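Local coordinates for Glyco_hydro_cc domain-containing protein (Blastomyces gilchristii, PDB 6UB0) that probably hydrolyses curdlan, a beta-1,3-glucan, acting as an exo-glucanase with a TIM-barrel catalytic core and holding laminaribiose in its glycan pocket, at residues N74-A79 with L120-G125; P109-G114 with K154-E159; R50-W55 with Q94-P99; F126-A131 with Q165-G170. One frame throughout, in Å; residues are numbered along the deposited sequence.

Contact 1: residues N74-A79 with L120-G125; sequences NEPDIA and LGWMQG. With GLC (alpha-D-glucopyranose), chain B.
Pro-76 sets CG over the face of the Trp-122 indole, its side chain crossing the indole's at about a right angle, in a CH-pi contact 21° from the normal of the six-membered ring. The closest carbons of this pair sit nearer than carbons can, so the exact spacing is doubtful, although the placement over the face is clear. Asp-77 extends the cover: its CB meets Trp-122 CB at 3.8 Å and its CA lies over the same face of the indole. The indole is swung out from helix 119-130 with CG opposite the backbone N (chi1 -173°), which turns the face to the loop, while NE1 donates to Met-84 O. Asp-77 OD2 accepts from Gly-119 N and is also hydrogen-bonded to Ser-112 OG. Pro-76 and Asp-77 are the central residues of a type I turn, closed by Ile-78 N to Glu-75 O at 3.1 Å. Just before them, Asn-74 ND2 donates to O2 of the bound glucose at 3.0 Å, nearly straight at 171°. Glu-75 OE2 stands 3.5 Å from glucose C1 and is hydrogen-bonded to His-142 ND1. The Asn-Glu pair after a barrel strand is consistent with a clan GH-A active site. The chemistry thus divides the loop: Asn-74 holds the sugar by a hydrogen bond and Glu-75 lies beside its C1, while the buried turn rests on an aromatic face.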
loop_
_atom_site.group_PDB
_atom_site.type_symbol
_atom_site.label_atom_id
_atom_site.label_comp_id
_atom_site.label_asym_id
_atom_site.label_seq_id
_atom_site.Cartn_x
_atom_site.Cartn_y
_atom_site.Cartn_z
ATOM N N ASN A 74 0.322 -4.421 -8.128
ATOM C CA ASN A 74 -0.576 -4.957 -7.063
ATOM C C ASN A 74 -0.560 -6.486 -7.014
ATOM O O ASN A 74 -1.269 -7.101 -7.811
ATOM C CB ASN A 74 -1.990 -4.483 -7.272
ATOM C CG ASN A 74 -2.776 -4.639 -5.999
ATOM O OD1 ASN A 74 -2.432 -4.063 -4.984
ATOM N ND2 ASN A 74 -3.778 -5.492 -6.046
ATOM N N GLU A 75 0.050 -7.048 -5.995
ATOM C CA GLU A 75 -0.068 -8.538 -5.761
ATOM C C GLU A 75 0.341 -9.289 -7.031
ATOM O O GLU A 75 -0.419 -10.082 -7.626
ATOM C CB GLU A 75 -1.455 -8.934 -5.242
ATOM C CG GLU A 75 -1.667 -8.543 -3.785
ATOM C CD GLU A 75 -2.912 -9.073 -3.126
ATOM O OE1 GLU A 75 -3.617 -9.879 -3.798
ATOM O OE2 GLU A 75 -3.083 -8.743 -1.906
ATOM N N PRO A 76 1.608 -9.101 -7.482
ATOM C CA PRO A 76 2.115 -9.894 -8.603
ATOM C C PRO A 76 2.137 -11.403 -8.258
ATOM O O PRO A 76 2.080 -12.246 -9.161
ATOM C CB PRO A 76 3.512 -9.277 -8.826
ATOM C CG PRO A 76 3.915 -8.760 -7.454
ATOM C CD PRO A 76 2.619 -8.199 -6.911
ATOM N N ASP A 77 2.205 -11.712 -6.968
ATOM C CA ASP A 77 2.172 -13.093 -6.406
ATOM C C ASP A 77 0.765 -13.714 -6.412
ATOM O O ASP A 77 0.684 -14.897 -5.978
ATOM C CB ASP A 77 2.701 -13.124 -4.969
ATOM C CG ASP A 77 1.870 -12.313 -3.965
ATOM O OD1 ASP A 77 1.420 -11.166 -4.327
ATOM O OD2 ASP A 77 1.765 -12.760 -2.820
ATOM N N ILE A 78 -0.276 -13.082 -6.969
ATOM C CA ILE A 78 -1.663 -13.642 -6.996
ATOM C C ILE A 78 -2.173 -13.645 -8.431
ATOM O O ILE A 78 -2.088 -12.634 -9.102
ATOM C CB ILE A 78 -2.585 -12.860 -6.031
ATOM C CG1 ILE A 78 -2.095 -12.962 -4.581
ATOM C CG2 ILE A 78 -4.051 -13.255 -6.199
ATOM C CD1 ILE A 78 -2.354 -14.297 -3.867
ATOM N N ALA A 79 -2.647 -14.794 -8.932
ATOM C CA ALA A 79 -2.841 -15.003 -10.376
ATOM C C ALA A 79 -3.953 -14.097 -10.910
ATOM O O ALA A 79 -3.801 -13.598 -12.066
ATOM C CB ALA A 79 -3.088 -16.475 -10.667
ATOM N N LEU A 120 6.220 -12.743 0.929
ATOM C CA LEU A 120 7.618 -12.258 1.102
ATOM C C LEU A 120 8.649 -13.150 0.395
ATOM O O LEU A 120 9.845 -12.766 0.333
ATOM C CB LEU A 120 7.904 -12.247 2.603
ATOM C CG LEU A 120 6.873 -11.439 3.385
ATOM C CD1 LEU A 120 7.254 -11.293 4.839
ATOM C CD2 LEU A 120 6.692 -10.087 2.702
ATOM N N GLY A 121 8.222 -14.329 -0.023
ATOM C CA GLY A 121 9.039 -15.241 -0.832
ATOM C C GLY A 121 9.121 -14.656 -2.224
ATOM O O GLY A 121 10.249 -14.536 -2.755
ATOM N N TRP A 122 7.967 -14.241 -2.761
ATOM C CA TRP A 122 7.920 -13.554 -4.070
ATOM C C TRP A 122 8.744 -12.275 -3.958
ATOM O O TRP A 122 9.546 -11.970 -4.900
ATOM C CB TRP A 122 6.489 -13.311 -4.530
ATOM C CG TRP A 122 6.415 -12.773 -5.924
ATOM C CD1 TRP A 122 6.015 -13.404 -7.064
ATOM C CD2 TRP A 122 6.649 -11.407 -6.296
ATOM N NE1 TRP A 122 6.075 -12.564 -8.148
ATOM C CE2 TRP A 122 6.464 -11.320 -7.702
ATOM C CE3 TRP A 122 7.067 -10.281 -5.592
ATOM C CZ2 TRP A 122 6.637 -10.123 -8.391
ATOM C CZ3 TRP A 122 7.287 -9.121 -6.286
ATOM C CH2 TRP A 122 7.040 -9.034 -7.653
ATOM N N MET A 123 8.581 -11.521 -2.866
ATOM C CA MET A 123 9.381 -10.282 -2.686
ATOM C C MET A 123 10.867 -10.650 -2.762
ATOM O O MET A 123 11.614 -9.945 -3.468
ATOM C CB MET A 123 9.107 -9.568 -1.359
ATOM C CG MET A 123 9.536 -8.115 -1.388
ATOM S SD MET A 123 8.689 -7.097 -2.624
ATOM C CE MET A 123 7.224 -6.640 -1.665
ATOM N N GLN A 124 11.297 -11.721 -2.102
ATOM C CA GLN A 124 12.755 -12.016 -2.086
ATOM C C GLN A 124 13.238 -12.421 -3.497
ATOM O O GLN A 124 14.308 -11.932 -3.943
ATOM C CB GLN A 124 13.112 -13.033 -1.027
ATOM C CG GLN A 124 14.621 -13.071 -0.869
ATOM C CD GLN A 124 15.057 -13.940 0.268
ATOM O OE1 GLN A 124 14.858 -13.618 1.434
ATOM N NE2 GLN A 124 15.718 -15.026 -0.080
ATOM N N GLY A 125 12.426 -13.201 -4.213
ATOM C CA GLY A 125 12.657 -13.600 -5.619
ATOM C C GLY A 125 12.731 -12.386 -6.519
ATOM O O GLY A 125 13.664 -12.251 -7.343
HETATM C C1 GLC B . -6.431 -7.887 -2.220
HETATM C C2 GLC B . -6.417 -7.226 -3.606
HETATM C C3 GLC B . -7.827 -6.812 -4.033
HETATM C C4 GLC B . -8.789 -8.020 -3.870
HETATM C C5 GLC B . -8.665 -8.663 -2.514
HETATM C C6 GLC B . -9.573 -9.885 -2.267
HETATM O O1 GLC B . -6.964 -7.045 -1.186
HETATM O O2 GLC B . -5.583 -6.052 -3.753
HETATM O O3 GLC B . -7.781 -6.321 -5.372
HETATM O O4 GLC B . -10.094 -7.551 -3.934
HETATM O O5 GLC B . -7.299 -9.043 -2.345
HETATM O O6 GLC B . -9.689 -10.519 -3.508
#

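Contact 2: residues P109-G114 with K154-E159; sequences PAVSNG and KRYVSE
Tyr-156 reaches from helix 150-166 to Ser-112 and Asn-113, in the loop that follows strand 105-111. Along the helix Lys-154 comes first: it points off to Glu-192, with which it forms a salt bridge, and its O accepts from both Ser-158 N and Ser-158 OG. Arg-155 lays one face of its guanidinium over Tyr-156 CB and pairs with both Asp-152 and Glu-159; the modelled bond to Glu-159 is too short to be taken literally. Tyr-156 then crosses to the loop, its ring held out from the helix by a chi1 of 174°. OH donates to Ser-112 O at 2.7 Å, standing above the carbonyl plane, 60° out of it. Asn-113 CB sits over one ring face, 3.8 Å from the Tyr-156 ring centroid, and Val-111 CG2 lies 3.9 Å from Tyr-156 OH. The amide of Asn-113 leads away from the helix, and its OD1 accepts from His-144 N. Farther on, Ser-158 OG donates to Lys-154 O at 2.6 Å, approaching from the opposite face of the carbonyl to Ser-158 N. On the loop, Ser-112 OG accepts from Gly-114 N in an ST turn. One phenol therefore both satisfies a buried carbonyl and supplies an aromatic face for the loop, tying the end of a barrel strand to an outer helix.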
loop_
_atom_site.group_PDB
_atom_site.type_symbol
_atom_site.label_atom_id
_atom_site.label_comp_id
_atom_site.label_asym_id
_atom_site.label_seq_id
_atom_site.Cartn_x
_atom_site.Cartn_y
_atom_site.Cartn_z
ATOM N N PRO A 109 6.511 -3.543 -5.821
ATOM C CA PRO A 109 5.246 -4.262 -5.999
ATOM C C PRO A 109 4.820 -4.683 -4.589
ATOM O O PRO A 109 5.649 -5.000 -3.712
ATOM C CB PRO A 109 5.622 -5.433 -6.904
ATOM C CG PRO A 109 6.914 -4.977 -7.552
ATOM C CD PRO A 109 7.640 -4.275 -6.437
ATOM N N ALA A 110 3.507 -4.724 -4.378
ATOM C CA ALA A 110 2.882 -5.009 -3.074
ATOM C C ALA A 110 2.475 -6.489 -3.027
ATOM O O ALA A 110 1.691 -6.889 -3.890
ATOM C CB ALA A 110 1.639 -4.173 -2.863
ATOM N N VAL A 111 3.104 -7.273 -2.176
ATOM C CA VAL A 111 2.756 -8.720 -2.096
ATOM C C VAL A 111 1.635 -8.960 -1.089
ATOM O O VAL A 111 1.547 -8.275 -0.095
ATOM C CB VAL A 111 3.992 -9.583 -1.851
ATOM C CG1 VAL A 111 4.844 -9.515 -3.100
ATOM C CG2 VAL A 111 4.768 -9.156 -0.622
ATOM N N SER A 112 0.974 -10.115 -1.251
ATOM C CA SER A 112 0.004 -10.674 -0.281
ATOM C C SER A 112 0.750 -11.198 0.950
ATOM O O SER A 112 1.986 -11.096 1.012
ATOM C CB SER A 112 -0.905 -11.729 -0.913
ATOM O OG SER A 112 -0.248 -12.986 -1.086
ATOM N N ASN A 113 0.001 -11.689 1.916
ATOM C CA ASN A 113 0.546 -12.341 3.132
ATOM C C ASN A 113 0.521 -13.863 2.955
ATOM O O ASN A 113 0.632 -14.529 3.994
ATOM C CB ASN A 113 -0.165 -11.892 4.403
ATOM C CG ASN A 113 -1.603 -12.335 4.510
ATOM O OD1 ASN A 113 -2.484 -11.860 3.793
ATOM N ND2 ASN A 113 -1.868 -13.207 5.485
ATOM N N GLY A 114 0.313 -14.335 1.719
ATOM C CA GLY A 114 0.456 -15.747 1.305
ATOM C C GLY A 114 1.830 -16.266 1.687
ATOM O O GLY A 114 2.761 -15.450 1.805
ATOM N N LYS A 154 1.564 -8.756 12.869
ATOM C CA LYS A 154 2.766 -8.014 13.342
ATOM C C LYS A 154 4.051 -8.715 12.901
ATOM O O LYS A 154 5.041 -8.020 12.624
ATOM C CB LYS A 154 2.666 -7.881 14.859
ATOM C CG LYS A 154 1.384 -7.201 15.318
ATOM C CD LYS A 154 1.231 -7.122 16.830
ATOM C CE LYS A 154 1.774 -5.837 17.411
ATOM N NZ LYS A 154 1.359 -5.641 18.816
ATOM N N ARG A 155 4.045 -10.049 12.895
ATOM C CA ARG A 155 5.193 -10.919 12.540
ATOM C C ARG A 155 5.502 -10.648 11.069
ATOM O O ARG A 155 6.675 -10.315 10.697
ATOM C CB ARG A 155 4.757 -12.369 12.839
ATOM C CG ARG A 155 5.686 -13.480 12.360
ATOM C CD ARG A 155 5.750 -13.679 10.838
ATOM N NE ARG A 155 4.471 -14.013 10.182
ATOM C CZ ARG A 155 4.304 -14.231 8.867
ATOM N NH1 ARG A 155 5.321 -14.115 8.026
ATOM N NH2 ARG A 155 3.104 -14.535 8.391
ATOM N N TYR A 156 4.434 -10.751 10.273
ATOM C CA TYR A 156 4.441 -10.528 8.813
ATOM C C TYR A 156 5.093 -9.168 8.533
ATOM O O TYR A 156 5.959 -9.055 7.686
ATOM C CB TYR A 156 3.020 -10.621 8.244
ATOM C CG TYR A 156 2.975 -10.258 6.787
ATOM C CD1 TYR A 156 3.342 -11.162 5.813
ATOM C CD2 TYR A 156 2.577 -8.995 6.371
ATOM C CE1 TYR A 156 3.329 -10.833 4.467
ATOM C CE2 TYR A 156 2.580 -8.645 5.028
ATOM C CZ TYR A 156 2.953 -9.562 4.068
ATOM O OH TYR A 156 2.891 -9.227 2.755
ATOM N N VAL A 157 4.630 -8.133 9.220
ATOM C CA VAL A 157 5.083 -6.727 8.960
ATOM C C VAL A 157 6.572 -6.617 9.309
ATOM O O VAL A 157 7.368 -6.032 8.515
ATOM C CB VAL A 157 4.227 -5.706 9.730
ATOM C CG1 VAL A 157 4.751 -4.306 9.517
ATOM C CG2 VAL A 157 2.765 -5.792 9.329
ATOM N N SER A 158 6.947 -7.173 10.449
ATOM C CA SER A 158 8.358 -7.257 10.893
ATOM C C SER A 158 9.162 -8.042 9.863
ATOM O O SER A 158 10.202 -7.565 9.477
ATOM C CB SER A 158 8.431 -7.846 12.242
ATOM O OG SER A 158 7.457 -7.214 13.064
ATOM N N GLU A 159 8.653 -9.178 9.411
ATOM C CA GLU A 159 9.360 -10.029 8.418
ATOM C C GLU A 159 9.537 -9.229 7.122
ATOM O O GLU A 159 10.626 -9.338 6.500
ATOM C CB GLU A 159 8.587 -11.327 8.209
ATOM C CG GLU A 159 9.441 -12.477 7.699
ATOM C CD GLU A 159 8.924 -13.836 8.137
ATOM O OE1 GLU A 159 7.679 -13.994 8.212
ATOM O OE2 GLU A 159 9.770 -14.738 8.442
#

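Contact 3: residues R50-W55 with Q94-P99; sequences RGYGSW and QKYMNP
Two tyrosines, Tyr-52 and Tyr-96, lean on each other as an offset stack, with ring centroids 4.4 Å apart and planes 24° from parallel. The overlap is partial: Tyr-96 CE2 rides over the rim of the Tyr-52 ring, 3.5 Å from Tyr-52 CG, and the outer end of Tyr-96 fills the angle where the Tyr-52 ring joins its backbone, OH coming to 3.5 Å from Tyr-52 CB. On the opposite face of Tyr-96 lies CG of Lys-95, so the ring is a flat wedge between an aromatic and an aliphatic neighbour. The second bump is the indole of Trp-55, carried out from helix 52-64 by a chi1 of -179° and sliding past the Tyr-96 side chain in the reverse direction. Its five-membered ring noses into the hollow beside the Tyr-96 backbone: CD1 packs 3.6 Å from Tyr-96 CB, and NE1 presents the indole edge, in plane, to Tyr-96 O at 2.7 Å. That bond is bent to 128° and counts as weak. Beyond it Met-97, folded at chi2 and chi3, brings SD back to Trp-55 CZ2 at 3.5 Å, an oblique Met-aromatic contact. Leu-46 touches both Trp-55 and Tyr-96 from a neighbouring loop. The seam joins the start of one outer helix to the C-terminal part of the next. The contact is mostly ring stacking and apolar packing, while the single weak N-H bond gives the Tyr-96 carbonyl a partner.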
loop_
_atom_site.group_PDB
_atom_site.type_symbol
_atom_site.label_atom_id
_atom_site.label_comp_id
_atom_site.label_asym_id
_atom_site.label_seq_id
_atom_site.Cartn_x
_atom_site.Cartn_y
_atom_site.Cartn_z
ATOM N N ARG A 50 -1.277 -4.146 -17.617
ATOM C CA ARG A 50 -2.426 -3.451 -18.255
ATOM C C ARG A 50 -2.209 -1.936 -18.211
ATOM O O ARG A 50 -2.886 -1.244 -18.940
ATOM C CB ARG A 50 -3.752 -3.809 -17.583
ATOM C CG ARG A 50 -3.931 -3.251 -16.180
ATOM C CD ARG A 50 -5.249 -3.776 -15.659
ATOM N NE ARG A 50 -5.682 -3.301 -14.353
ATOM C CZ ARG A 50 -6.330 -4.059 -13.455
ATOM N NH1 ARG A 50 -6.577 -5.344 -13.694
ATOM N NH2 ARG A 50 -6.681 -3.544 -12.293
ATOM N N GLY A 51 -1.309 -1.451 -17.354
ATOM C CA GLY A 51 -1.076 -0.001 -17.153
ATOM C C GLY A 51 0.184 0.509 -17.839
ATOM O O GLY A 51 0.397 1.739 -17.802
ATOM N N TYR A 52 0.995 -0.388 -18.433
ATOM C CA TYR A 52 2.316 -0.069 -19.027
ATOM C C TYR A 52 2.137 0.980 -20.121
ATOM O O TYR A 52 2.948 1.950 -20.183
ATOM C CB TYR A 52 2.963 -1.312 -19.635
ATOM C CG TYR A 52 3.466 -2.331 -18.651
ATOM C CD1 TYR A 52 3.433 -2.117 -17.280
ATOM C CD2 TYR A 52 4.008 -3.517 -19.104
ATOM C CE1 TYR A 52 3.926 -3.051 -16.387
ATOM C CE2 TYR A 52 4.500 -4.471 -18.229
ATOM C CZ TYR A 52 4.444 -4.251 -16.866
ATOM O OH TYR A 52 4.967 -5.199 -16.041
ATOM N N GLY A 53 1.057 0.820 -20.884
ATOM C CA GLY A 53 0.631 1.702 -21.975
ATOM C C GLY A 53 0.630 3.169 -21.601
ATOM O O GLY A 53 1.065 3.949 -22.425
ATOM N N SER A 54 0.138 3.538 -20.412
ATOM C CA SER A 54 -0.097 4.953 -20.009
ATOM C C SER A 54 0.876 5.408 -18.915
ATOM O O SER A 54 0.903 6.614 -18.581
ATOM C CB SER A 54 -1.532 5.161 -19.600
ATOM O OG SER A 54 -1.795 4.534 -18.367
ATOM N N TRP A 55 1.636 4.483 -18.344
ATOM C CA TRP A 55 2.433 4.737 -17.117
ATOM C C TRP A 55 3.348 5.959 -17.293
ATOM O O TRP A 55 3.436 6.782 -16.382
ATOM C CB TRP A 55 3.248 3.510 -16.751
ATOM C CG TRP A 55 4.038 3.737 -15.517
ATOM C CD1 TRP A 55 5.384 3.623 -15.361
ATOM C CD2 TRP A 55 3.504 4.143 -14.253
ATOM N NE1 TRP A 55 5.732 3.952 -14.085
ATOM C CE2 TRP A 55 4.597 4.223 -13.368
ATOM C CE3 TRP A 55 2.210 4.401 -13.781
ATOM C CZ2 TRP A 55 4.431 4.540 -12.025
ATOM C CZ3 TRP A 55 2.051 4.743 -12.455
ATOM C CH2 TRP A 55 3.143 4.816 -11.595
ATOM N N GLN A 94 12.405 -2.090 -13.349
ATOM C CA GLN A 94 13.636 -1.409 -13.817
ATOM C C GLN A 94 13.269 -0.524 -14.986
ATOM O O GLN A 94 13.766 0.625 -15.007
ATOM C CB GLN A 94 14.709 -2.417 -14.197
ATOM C CG GLN A 94 15.512 -2.805 -12.976
ATOM C CD GLN A 94 16.535 -3.834 -13.340
ATOM O OE1 GLN A 94 17.548 -3.525 -13.960
ATOM N NE2 GLN A 94 16.275 -5.053 -12.933
ATOM N N LYS A 95 12.432 -1.044 -15.881
ATOM C CA LYS A 95 11.964 -0.333 -17.096
ATOM C C LYS A 95 11.062 0.860 -16.751
ATOM O O LYS A 95 11.308 1.933 -17.314
ATOM C CB LYS A 95 11.239 -1.258 -18.073
ATOM C CG LYS A 95 10.777 -0.596 -19.368
ATOM C CD LYS A 95 10.472 -1.617 -20.481
ATOM C CE LYS A 95 9.340 -1.191 -21.402
ATOM N NZ LYS A 95 9.793 -0.331 -22.534
ATOM N N TYR A 96 10.025 0.666 -15.937
ATOM C CA TYR A 96 8.841 1.563 -15.871
ATOM C C TYR A 96 8.865 2.415 -14.591
ATOM O O TYR A 96 8.301 3.515 -14.613
ATOM C CB TYR A 96 7.539 0.755 -15.984
ATOM C CG TYR A 96 7.172 0.323 -17.385
ATOM C CD1 TYR A 96 6.725 1.248 -18.312
ATOM C CD2 TYR A 96 7.197 -1.016 -17.763
ATOM C CE1 TYR A 96 6.360 0.873 -19.596
ATOM C CE2 TYR A 96 6.817 -1.416 -19.041
ATOM C CZ TYR A 96 6.404 -0.461 -19.966
ATOM O OH TYR A 96 6.055 -0.805 -21.259
ATOM N N MET A 97 9.523 1.954 -13.524
ATOM C CA MET A 97 9.634 2.703 -12.247
ATOM C C MET A 97 10.997 3.440 -12.094
ATOM O O MET A 97 10.971 4.656 -11.760
ATOM C CB MET A 97 9.397 1.733 -11.093
ATOM C CG MET A 97 8.051 0.987 -11.229
ATOM S SD MET A 97 6.571 1.968 -10.840
ATOM C CE MET A 97 6.922 2.503 -9.165
ATOM N N ASN A 98 12.143 2.736 -12.184
ATOM C CA ASN A 98 13.508 3.302 -11.935
ATOM C C ASN A 98 13.697 4.690 -12.551
ATOM O O ASN A 98 14.470 5.473 -12.028
ATOM C CB ASN A 98 14.635 2.438 -12.511
ATOM C CG ASN A 98 15.158 1.415 -11.527
ATOM O OD1 ASN A 98 14.453 1.036 -10.604
ATOM N ND2 ASN A 98 16.380 0.944 -11.716
ATOM N N PRO A 99 13.175 4.944 -13.771
ATOM C CA PRO A 99 13.251 6.254 -14.423
ATOM C C PRO A 99 12.771 7.481 -13.643
ATOM O O PRO A 99 13.215 8.517 -13.950
ATOM C CB PRO A 99 12.299 6.147 -15.626
ATOM C CG PRO A 99 11.829 4.687 -15.667
ATOM C CD PRO A 99 12.734 3.917 -14.729
#

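Contact 4: residues F126-A131 with Q165-G170; sequences FLDVCA and QKYGIG
Apolar packing makes up most of this contact, with Leu-127 set against Tyr-167 and Ile-169. Leu-127 CB stands over the Tyr-167 ring in a CH-pi contact, 3.7 Å from the centroid and 16° from the ring normal. From the same leucine, CD1 reaches the inner part of the ring, 3.8 Å from Tyr-167 CG, while the other methyl, CD2, turns to Ile-169 CD1 at 4.1 Å. Leucine thus divides its branches between an aromatic ring and an aliphatic chain, and Ile-136 touches both Leu-127 and Ile-169. The polar interaction lies at the outer margin. Tyr-167 OH donates to Asp-128 OD1, the acceptor lying at the ring edge in its plane, with the carboxylate turned 56° from the ring. Its modelled length of 2.5 Å is very short and the precise value is doubtful. Asp-128 has CG opposite its carbonyl carbon (chi1 -77°), which carries the carboxylate toward the phenol end. Cys-130 is disulfide-bonded to Cys-134, and its SG lies over one face of the Phe-126 ring. In the other segment a Schellman motif ends helix 150-166: Gly-168 N donates to Gln-165 O at 2.7 Å and Ile-169 N to Gly-164 O, with Gly-168, of positive phi, as the C-prime residue. In the whole, the C-terminal part of helix 119-130 packs against the turn that ends helix 150-166, between neighbouring outer helices of a TIM barrel.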
loop_
_atom_site.group_PDB
_atom_site.type_symbol
_atom_site.label_atom_id
_atom_site.label_comp_id
_atom_site.label_asym_id
_atom_site.label_seq_id
_atom_site.Cartn_x
_atom_site.Cartn_y
_atom_site.Cartn_z
ATOM N N PHE A 126 11.783 -11.487 -6.367
ATOM C CA PHE A 126 11.847 -10.174 -7.017
ATOM C C PHE A 126 13.097 -9.393 -6.563
ATOM O O PHE A 126 13.790 -8.806 -7.431
ATOM C CB PHE A 126 10.564 -9.416 -6.695
ATOM C CG PHE A 126 10.615 -7.973 -7.084
ATOM C CD1 PHE A 126 10.402 -7.611 -8.396
ATOM C CD2 PHE A 126 10.866 -6.985 -6.144
ATOM C CE1 PHE A 126 10.439 -6.285 -8.785
ATOM C CE2 PHE A 126 10.888 -5.663 -6.523
ATOM C CZ PHE A 126 10.662 -5.307 -7.833
ATOM N N LEU A 127 13.387 -9.334 -5.262
ATOM C CA LEU A 127 14.561 -8.560 -4.794
ATOM C C LEU A 127 15.856 -9.221 -5.314
ATOM O O LEU A 127 16.801 -8.496 -5.699
ATOM C CB LEU A 127 14.488 -8.507 -3.274
ATOM C CG LEU A 127 13.355 -7.634 -2.738
ATOM C CD1 LEU A 127 13.365 -7.605 -1.222
ATOM C CD2 LEU A 127 13.441 -6.237 -3.296
ATOM N N ASP A 128 15.917 -10.545 -5.318
ATOM C CA ASP A 128 17.074 -11.274 -5.905
ATOM C C ASP A 128 17.183 -10.871 -7.369
ATOM O O ASP A 128 18.260 -10.382 -7.762
ATOM C CB ASP A 128 16.958 -12.779 -5.699
ATOM C CG ASP A 128 17.319 -13.168 -4.281
ATOM O OD1 ASP A 128 18.067 -12.393 -3.635
ATOM O OD2 ASP A 128 16.860 -14.226 -3.845
ATOM N N VAL A 129 16.124 -11.075 -8.140
ATOM C CA VAL A 129 16.154 -10.850 -9.613
ATOM C C VAL A 129 16.502 -9.388 -9.860
ATOM O O VAL A 129 17.150 -9.076 -10.874
ATOM C CB VAL A 129 14.856 -11.246 -10.343
ATOM C CG1 VAL A 129 14.933 -10.837 -11.801
ATOM C CG2 VAL A 129 14.566 -12.730 -10.257
ATOM N N CYS A 130 16.081 -8.475 -8.990
ATOM C CA CYS A 130 16.366 -7.043 -9.228
ATOM C C CYS A 130 17.886 -6.803 -9.325
ATOM O O CYS A 130 18.294 -5.921 -10.128
ATOM C CB CYS A 130 15.721 -6.172 -8.158
ATOM S SG CYS A 130 14.012 -5.775 -8.612
ATOM N N ALA A 131 18.668 -7.543 -8.532
ATOM C CA ALA A 131 20.145 -7.606 -8.623
ATOM C C ALA A 131 20.745 -6.216 -8.300
ATOM O O ALA A 131 21.717 -5.771 -8.984
ATOM C CB ALA A 131 20.524 -8.118 -9.994
ATOM N N GLN A 165 15.236 -4.478 4.704
ATOM C CA GLN A 165 16.531 -4.004 5.264
ATOM C C GLN A 165 17.672 -4.898 4.759
ATOM O O GLN A 165 18.685 -4.314 4.322
ATOM C CB GLN A 165 16.406 -3.850 6.780
ATOM C CG GLN A 165 15.417 -2.741 7.101
ATOM C CD GLN A 165 15.152 -2.518 8.566
ATOM O OE1 GLN A 165 15.712 -3.196 9.429
ATOM N NE2 GLN A 165 14.288 -1.554 8.858
ATOM N N LYS A 166 17.488 -6.225 4.708
ATOM C CA LYS A 166 18.539 -7.145 4.192
ATOM C C LYS A 166 18.920 -6.675 2.777
ATOM O O LYS A 166 20.120 -6.668 2.478
ATOM C CB LYS A 166 18.110 -8.621 4.279
ATOM C CG LYS A 166 19.113 -9.633 3.726
ATOM C CD LYS A 166 19.111 -11.010 4.385
ATOM C CE LYS A 166 17.767 -11.709 4.339
ATOM N NZ LYS A 166 17.130 -11.645 3.002
ATOM N N TYR A 167 17.954 -6.235 1.959
ATOM C CA TYR A 167 18.186 -5.724 0.575
ATOM C C TYR A 167 18.388 -4.189 0.562
ATOM O O TYR A 167 18.385 -3.615 -0.536
ATOM C CB TYR A 167 17.083 -6.257 -0.357
ATOM C CG TYR A 167 17.163 -7.748 -0.612
ATOM C CD1 TYR A 167 16.671 -8.664 0.310
ATOM C CD2 TYR A 167 17.754 -8.254 -1.771
ATOM C CE1 TYR A 167 16.758 -10.029 0.092
ATOM C CE2 TYR A 167 17.853 -9.617 -2.001
ATOM C CZ TYR A 167 17.352 -10.507 -1.068
ATOM O OH TYR A 167 17.451 -11.846 -1.286
ATOM N N GLY A 168 18.578 -3.527 1.722
ATOM C CA GLY A 168 18.931 -2.086 1.815
ATOM C C GLY A 168 17.791 -1.107 1.510
ATOM O O GLY A 168 18.054 0.060 1.114
ATOM N N ILE A 169 16.557 -1.546 1.715
ATOM C CA ILE A 169 15.307 -0.746 1.556
ATOM C C ILE A 169 14.794 -0.494 2.967
ATOM O O ILE A 169 14.485 -1.469 3.627
ATOM C CB ILE A 169 14.300 -1.510 0.665
ATOM C CG1 ILE A 169 15.037 -2.154 -0.515
ATOM C CG2 ILE A 169 13.157 -0.598 0.238
ATOM C CD1 ILE A 169 14.181 -2.588 -1.683
ATOM N N GLY A 170 14.846 0.754 3.435
ATOM C CA GLY A 170 14.831 1.096 4.868
ATOM C C GLY A 170 13.457 1.205 5.487
ATOM O O GLY A 170 13.397 1.425 6.723
#

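In the fold
Contact 1 is the one closest to the sugar: Asn-74 and Glu-75 belong to the glycan pocket. Contact 2 adjoins it, their centres 10 Å apart, joined by Glu-75 N to Ala-110 O at 2.7 Å. The side chain of Ser-112 is about 7 Å from the bound alpha-glucose. Contacts 1 and 4 share helix 119-130, with Gln-124 CG meeting Tyr-167 OH at 3.1 Å, and contacts 2 and 4 share helix 150-166. Contact 3 touches contact 4, Gln-94 NE2 lying 3.6 Å from Cys-130 O, but neither contact 1 nor contact 2, whose nearest atoms are about 7 Å away; its Arg-50 belongs to the glycan pocket and touches the bound beta-glucose.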